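Local structure of ABC transporter substrate-binding protein (Staphylococcus aureus subsp. aureus NCTC 8325, 3UN6) at residues N106-N118 with P216-L230. The protein binds zinc and probably serves as the extracytoplasmic ligand-binding component of an ABC-type import system, its physiological ligand being unestablished. Sequence-based numbering, arbitrary orientation.
Sequences NIKAVALGHHEGN and PDAYCCVLVLRGELL. With ZN (zinc ion), chain B.
L112 and Y219 give a clear case of a bump meeting a flat surface: methyl CD2 of L112 sits over the centre of the Y219 ring, 3.6 Å from its centroid and 9° off the ring normal. The fork of the leucine lies across that face, its other methyl, CD1, reaching ring atom CE1, while CD2 also touches CG1 of V222. Further along, the V110 methyls fill the hollow between two leucines, CG2 lying 3.7 Å from CD2 of L223 and CG1 meeting CD1 of L225. Helix 234-250 packs against both leucines through F240. On the other face of the sheet, the small A109 nests beside CG1 of V224 and CB of V222.

The backbones beneath form an antiparallel ladder with a classic beta bulge, V110 and A111 both facing L223. V110 N bonds to L223 O and L223 N to A111 O. Strand 108-110 edges the mixed sheet of one lobe in this periplasmic-binding-protein fold; after the corner at A111 the chain runs into the other lobe's sheet, so the contact spans the region between lobes.

There C220 and C221 bind zinc through SG, with H46 and a water completing the site. C221 N donates to H114 NE2 in the plane of the imidazole (3.1 Å), fixing the ring's edge against the cysteine pair; H46 stacks on that ring. ND2 of N118 points almost straight at C220 SG (3.4 Å), probably stabilising thiolate charge, and H149 holds OD1 of the same amide. With its CG anti to the backbone N (chi1 -167°), D217 brings OD1 to the edge of the H115 ring, 2.8 Å from ND1, the carboxylate turned 45° from the imidazole plane.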
loop_
_atom_site.group_PDB
_atom_site.type_symbol
_atom_site.label_atom_id
_atom_site.label_comp_id
_atom_site.label_asym_id
_atom_site.label_seq_id
_atom_site.Cartn_x
_atom_site.Cartn_y
_atom_site.Cartn_z
ATOM N N ASN A 106 11.016 15.597 4.557
ATOM C CA ASN A 106 10.067 16.687 4.639
ATOM C C ASN A 106 8.601 16.279 4.334
ATOM O O ASN A 106 7.711 17.133 4.341
ATOM C CB ASN A 106 10.506 17.784 3.663
ATOM C CG ASN A 106 10.360 17.369 2.212
ATOM O OD1 ASN A 106 9.325 16.840 1.804
ATOM N ND2 ASN A 106 11.393 17.628 1.417
ATOM N N ILE A 107 8.340 14.997 4.089
ATOM C CA ILE A 107 6.984 14.564 3.714
ATOM C C ILE A 107 5.966 14.539 4.848
ATOM O O ILE A 107 6.324 14.535 6.027
ATOM C CB ILE A 107 6.985 13.170 3.004
ATOM C CG1 ILE A 107 7.566 12.073 3.904
ATOM C CG2 ILE A 107 7.768 13.238 1.712
ATOM C CD1 ILE A 107 7.546 10.669 3.289
ATOM N N LYS A 108 4.689 14.537 4.458
ATOM C CA LYS A 108 3.545 14.443 5.359
ATOM C C LYS A 108 2.514 13.523 4.710
ATOM O O LYS A 108 2.292 13.600 3.485
ATOM C CB LYS A 108 2.903 15.803 5.562
ATOM C CG LYS A 108 3.679 16.803 6.454
ATOM C CD LYS A 108 3.460 16.545 7.931
ATOM C CE LYS A 108 3.968 17.685 8.777
ATOM N NZ LYS A 108 3.352 17.655 10.159
ATOM N N ALA A 109 1.928 12.634 5.508
ATOM C CA ALA A 109 0.853 11.742 5.056
ATOM C C ALA A 109 -0.431 12.544 5.181
ATOM O O ALA A 109 -0.646 13.236 6.197
ATOM C CB ALA A 109 0.753 10.510 5.917
ATOM N N VAL A 110 -1.256 12.476 4.152
ATOM C CA VAL A 110 -2.495 13.265 4.101
ATOM C C VAL A 110 -3.732 12.409 4.064
ATOM O O VAL A 110 -4.809 12.852 4.498
ATOM C CB VAL A 110 -2.456 14.270 2.926
ATOM C CG1 VAL A 110 -1.260 15.212 3.113
ATOM C CG2 VAL A 110 -2.400 13.563 1.558
ATOM N N ALA A 111 -3.597 11.171 3.598
ATOM C CA ALA A 111 -4.742 10.260 3.546
ATOM C C ALA A 111 -4.315 8.834 3.284
ATOM O O ALA A 111 -3.202 8.577 2.815
ATOM C CB ALA A 111 -5.728 10.714 2.462
ATOM N N LEU A 112 -5.205 7.894 3.565
ATOM C CA LEU A 112 -4.925 6.485 3.236
ATOM C C LEU A 112 -5.107 6.273 1.727
ATOM O O LEU A 112 -5.820 7.026 1.076
ATOM C CB LEU A 112 -5.923 5.573 3.958
ATOM C CG LEU A 112 -5.938 5.577 5.481
ATOM C CD1 LEU A 112 -7.128 4.742 5.976
ATOM C CD2 LEU A 112 -4.577 5.059 6.037
ATOM N N GLY A 113 -4.446 5.282 1.164
ATOM C CA GLY A 113 -4.666 4.927 -0.227
ATOM C C GLY A 113 -5.862 3.965 -0.351
ATOM O O GLY A 113 -6.508 3.893 -1.388
ATOM N N HIS A 114 -6.194 3.270 0.735
ATOM C CA HIS A 114 -7.189 2.214 0.688
ATOM C C HIS A 114 -7.328 1.563 2.062
ATOM O O HIS A 114 -6.608 1.906 3.007
ATOM C CB HIS A 114 -6.584 1.112 -0.164
ATOM C CG HIS A 114 -5.358 0.557 0.474
ATOM N ND1 HIS A 114 -5.355 -0.635 1.165
ATOM C CD2 HIS A 114 -4.150 1.130 0.700
ATOM C CE1 HIS A 114 -4.163 -0.816 1.705
ATOM N NE2 HIS A 114 -3.419 0.247 1.448
ATOM N N HIS A 115 -8.255 0.619 2.156
ATOM C CA HIS A 115 -8.394 -0.255 3.341
ATOM C C HIS A 115 -8.243 -1.681 2.811
ATOM O O HIS A 115 -8.700 -1.986 1.702
ATOM C CB HIS A 115 -9.736 -0.109 4.055
ATOM C CG HIS A 115 -9.948 1.231 4.685
ATOM N ND1 HIS A 115 -9.562 1.521 5.972
ATOM C CD2 HIS A 115 -10.495 2.365 4.194
ATOM C CE1 HIS A 115 -9.864 2.774 6.248
ATOM N NE2 HIS A 115 -10.434 3.307 5.189
ATOM N N GLU A 116 -7.576 -2.528 3.590
ATOM C CA GLU A 116 -7.379 -3.941 3.272
ATOM C C GLU A 116 -6.597 -4.187 1.984
ATOM O O GLU A 116 -5.598 -3.489 1.720
ATOM C CB GLU A 116 -8.734 -4.690 3.287
ATOM C CG GLU A 116 -9.465 -4.538 4.612
ATOM C CD GLU A 116 -8.714 -5.134 5.832
ATOM O OE1 GLU A 116 -9.275 -5.056 6.952
ATOM O OE2 GLU A 116 -7.594 -5.693 5.687
ATOM N N GLY A 117 -6.973 -5.210 1.220
ATOM C CA GLY A 117 -6.283 -5.509 -0.041
ATOM C C GLY A 117 -4.919 -6.198 0.051
ATOM O O GLY A 117 -4.174 -6.248 -0.944
ATOM N N ASN A 118 -4.574 -6.719 1.230
ATOM C CA ASN A 118 -3.302 -7.463 1.439
ATOM C C ASN A 118 -3.547 -8.964 1.556
ATOM O O ASN A 118 -4.599 -9.403 2.042
ATOM C CB ASN A 118 -2.560 -6.958 2.700
ATOM C CG ASN A 118 -1.733 -5.699 2.431
ATOM O OD1 ASN A 118 -1.123 -5.583 1.370
ATOM N ND2 ASN A 118 -1.680 -4.770 3.403
ATOM N N PRO A 216 -7.087 -6.935 11.529
ATOM C CA PRO A 216 -8.181 -6.204 10.917
ATOM C C PRO A 216 -7.890 -4.727 10.646
ATOM O O PRO A 216 -7.458 -3.995 11.537
ATOM C CB PRO A 216 -9.299 -6.344 11.939
ATOM C CG PRO A 216 -8.999 -7.644 12.614
ATOM C CD PRO A 216 -7.524 -7.673 12.723
ATOM N N ASP A 217 -8.119 -4.330 9.400
ATOM C CA ASP A 217 -7.927 -2.961 8.922
ATOM C C ASP A 217 -6.563 -2.350 9.267
ATOM O O ASP A 217 -6.467 -1.192 9.698
ATOM C CB ASP A 217 -9.075 -2.049 9.398
ATOM C CG ASP A 217 -9.089 -0.666 8.660
ATOM O OD1 ASP A 217 -8.562 -0.555 7.516
ATOM O OD2 ASP A 217 -9.634 0.307 9.234
ATOM N N ALA A 218 -5.511 -3.140 9.106
ATOM C CA ALA A 218 -4.172 -2.639 9.295
ATOM C C ALA A 218 -3.884 -1.640 8.183
ATOM O O ALA A 218 -4.103 -1.922 7.012
ATOM C CB ALA A 218 -3.159 -3.788 9.235
ATOM N N TYR A 219 -3.402 -0.460 8.527
ATOM C CA TYR A 219 -3.063 0.482 7.492
ATOM C C TYR A 219 -1.853 -0.057 6.717
ATOM O O TYR A 219 -0.968 -0.719 7.294
ATOM C CB TYR A 219 -2.760 1.865 8.066
ATOM C CG TYR A 219 -3.922 2.609 8.677
ATOM C CD1 TYR A 219 -5.251 2.243 8.425
ATOM C CD2 TYR A 219 -3.693 3.767 9.409
ATOM C CE1 TYR A 219 -6.308 2.976 8.964
ATOM C CE2 TYR A 219 -4.734 4.514 9.928
ATOM C CZ TYR A 219 -6.041 4.113 9.710
ATOM O OH TYR A 219 -7.066 4.855 10.232
ATOM N N CYS A 220 -1.840 0.191 5.406
ATOM C CA CYS A 220 -0.726 -0.216 4.559
ATOM C C CYS A 220 -0.147 0.976 3.785
ATOM O O CYS A 220 0.890 1.489 4.136
ATOM C CB CYS A 220 -1.136 -1.345 3.618
ATOM S SG CYS A 220 0.275 -2.029 2.685
ATOM N N CYS A 221 -0.804 1.407 2.728
ATOM C CA CYS A 221 -0.302 2.524 1.957
ATOM C C CYS A 221 -1.021 3.829 2.257
ATOM O O CYS A 221 -2.228 3.855 2.499
ATOM C CB CYS A 221 -0.376 2.233 0.463
ATOM S SG CYS A 221 0.845 0.997 -0.127
ATOM N N VAL A 222 -0.271 4.919 2.170
ATOM C CA VAL A 222 -0.797 6.275 2.397
ATOM C C VAL A 222 -0.360 7.201 1.258
ATOM O O VAL A 222 0.649 6.954 0.585
ATOM C CB VAL A 222 -0.234 6.906 3.730
ATOM C CG1 VAL A 222 -0.932 6.324 4.950
ATOM C CG2 VAL A 222 1.280 6.752 3.798
ATOM N N LEU A 223 -1.148 8.245 1.027
ATOM C CA LEU A 223 -0.772 9.302 0.107
ATOM C C LEU A 223 0.050 10.285 0.933
ATOM O O LEU A 223 -0.448 10.832 1.956
ATOM C CB LEU A 223 -1.989 10.022 -0.446
ATOM C CG LEU A 223 -1.713 11.258 -1.328
ATOM C CD1 LEU A 223 -0.957 10.890 -2.560
ATOM C CD2 LEU A 223 -3.044 11.949 -1.699
ATOM N N VAL A 224 1.307 10.466 0.531
ATOM C CA VAL A 224 2.180 11.433 1.158
ATOM C C VAL A 224 2.523 12.518 0.142
ATOM O O VAL A 224 2.589 12.250 -1.070
ATOM C CB VAL A 224 3.472 10.808 1.654
ATOM C CG1 VAL A 224 3.157 9.687 2.646
ATOM C CG2 VAL A 224 4.304 10.268 0.488
ATOM N N LEU A 225 2.719 13.740 0.636
ATOM C CA LEU A 225 3.099 14.857 -0.199
ATOM C C LEU A 225 4.313 15.475 0.376
ATOM O O LEU A 225 4.474 15.502 1.606
ATOM C CB LEU A 225 1.996 15.923 -0.220
ATOM C CG LEU A 225 0.658 15.469 -0.802
ATOM C CD1 LEU A 225 -0.413 16.542 -0.630
ATOM C CD2 LEU A 225 0.807 15.081 -2.263
ATOM N N ARG A 226 5.185 15.972 -0.503
ATOM C CA ARG A 226 6.356 16.691 -0.053
ATOM C C ARG A 226 5.889 17.977 0.628
ATOM O O ARG A 226 4.913 18.592 0.212
ATOM C CB ARG A 226 7.330 16.973 -1.216
ATOM C CG ARG A 226 8.150 15.754 -1.666
ATOM C CD ARG A 226 9.123 16.087 -2.811
ATOM N NE ARG A 226 10.073 17.156 -2.475
ATOM C CZ ARG A 226 11.253 16.982 -1.876
ATOM N NH1 ARG A 226 11.677 15.779 -1.517
ATOM N NH2 ARG A 226 12.019 18.030 -1.637
ATOM N N GLY A 227 6.602 18.372 1.680
ATOM C CA GLY A 227 6.259 19.541 2.491
ATOM C C GLY A 227 6.066 20.857 1.771
ATOM O O GLY A 227 5.227 21.657 2.177
ATOM N N GLU A 228 6.824 21.102 0.705
ATOM C CA GLU A 228 6.683 22.361 -0.011
ATOM C C GLU A 228 5.308 22.524 -0.669
ATOM O O GLU A 228 4.778 23.639 -0.726
ATOM C CB GLU A 228 7.814 22.610 -1.019
ATOM C CG GLU A 228 7.881 21.723 -2.244
ATOM C CD GLU A 228 8.596 20.398 -2.023
ATOM O OE1 GLU A 228 8.940 20.042 -0.862
ATOM O OE2 GLU A 228 8.823 19.711 -3.043
ATOM N N LEU A 229 4.723 21.435 -1.162
ATOM C CA LEU A 229 3.389 21.523 -1.744
ATOM C C LEU A 229 2.408 22.060 -0.736
ATOM O O LEU A 229 1.586 22.901 -1.062
ATOM C CB LEU A 229 2.891 20.180 -2.240
ATOM C CG LEU A 229 3.284 19.802 -3.662
ATOM C CD1 LEU A 229 4.812 19.709 -3.833
ATOM C CD2 LEU A 229 2.568 18.484 -4.024
ATOM N N LEU A 230 2.506 21.577 0.499
ATOM C CA LEU A 230 1.618 22.021 1.570
ATOM C C LEU A 230 1.906 23.451 1.981
ATOM O O LEU A 230 0.986 24.217 2.269
ATOM C CB LEU A 230 1.742 21.109 2.799
ATOM C CG LEU A 230 1.452 19.630 2.544
ATOM C CD1 LEU A 230 1.439 18.839 3.844
ATOM C CD2 LEU A 230 0.127 19.478 1.828
HETATM ZN ZN ZN B . 0.213 -1.112 0.476
HETATM O O HOH W 1 -3.977 2.010 4.184
HETATM O O HOH W 2 -5.493 -5.911 7.454
HETATM O O HOH W 3 -6.750 -1.465 6.143
HETATM O O HOH W 4 -3.371 -4.841 5.465
HETATM O O HOH W 5 1.757 -2.530 -0.670
#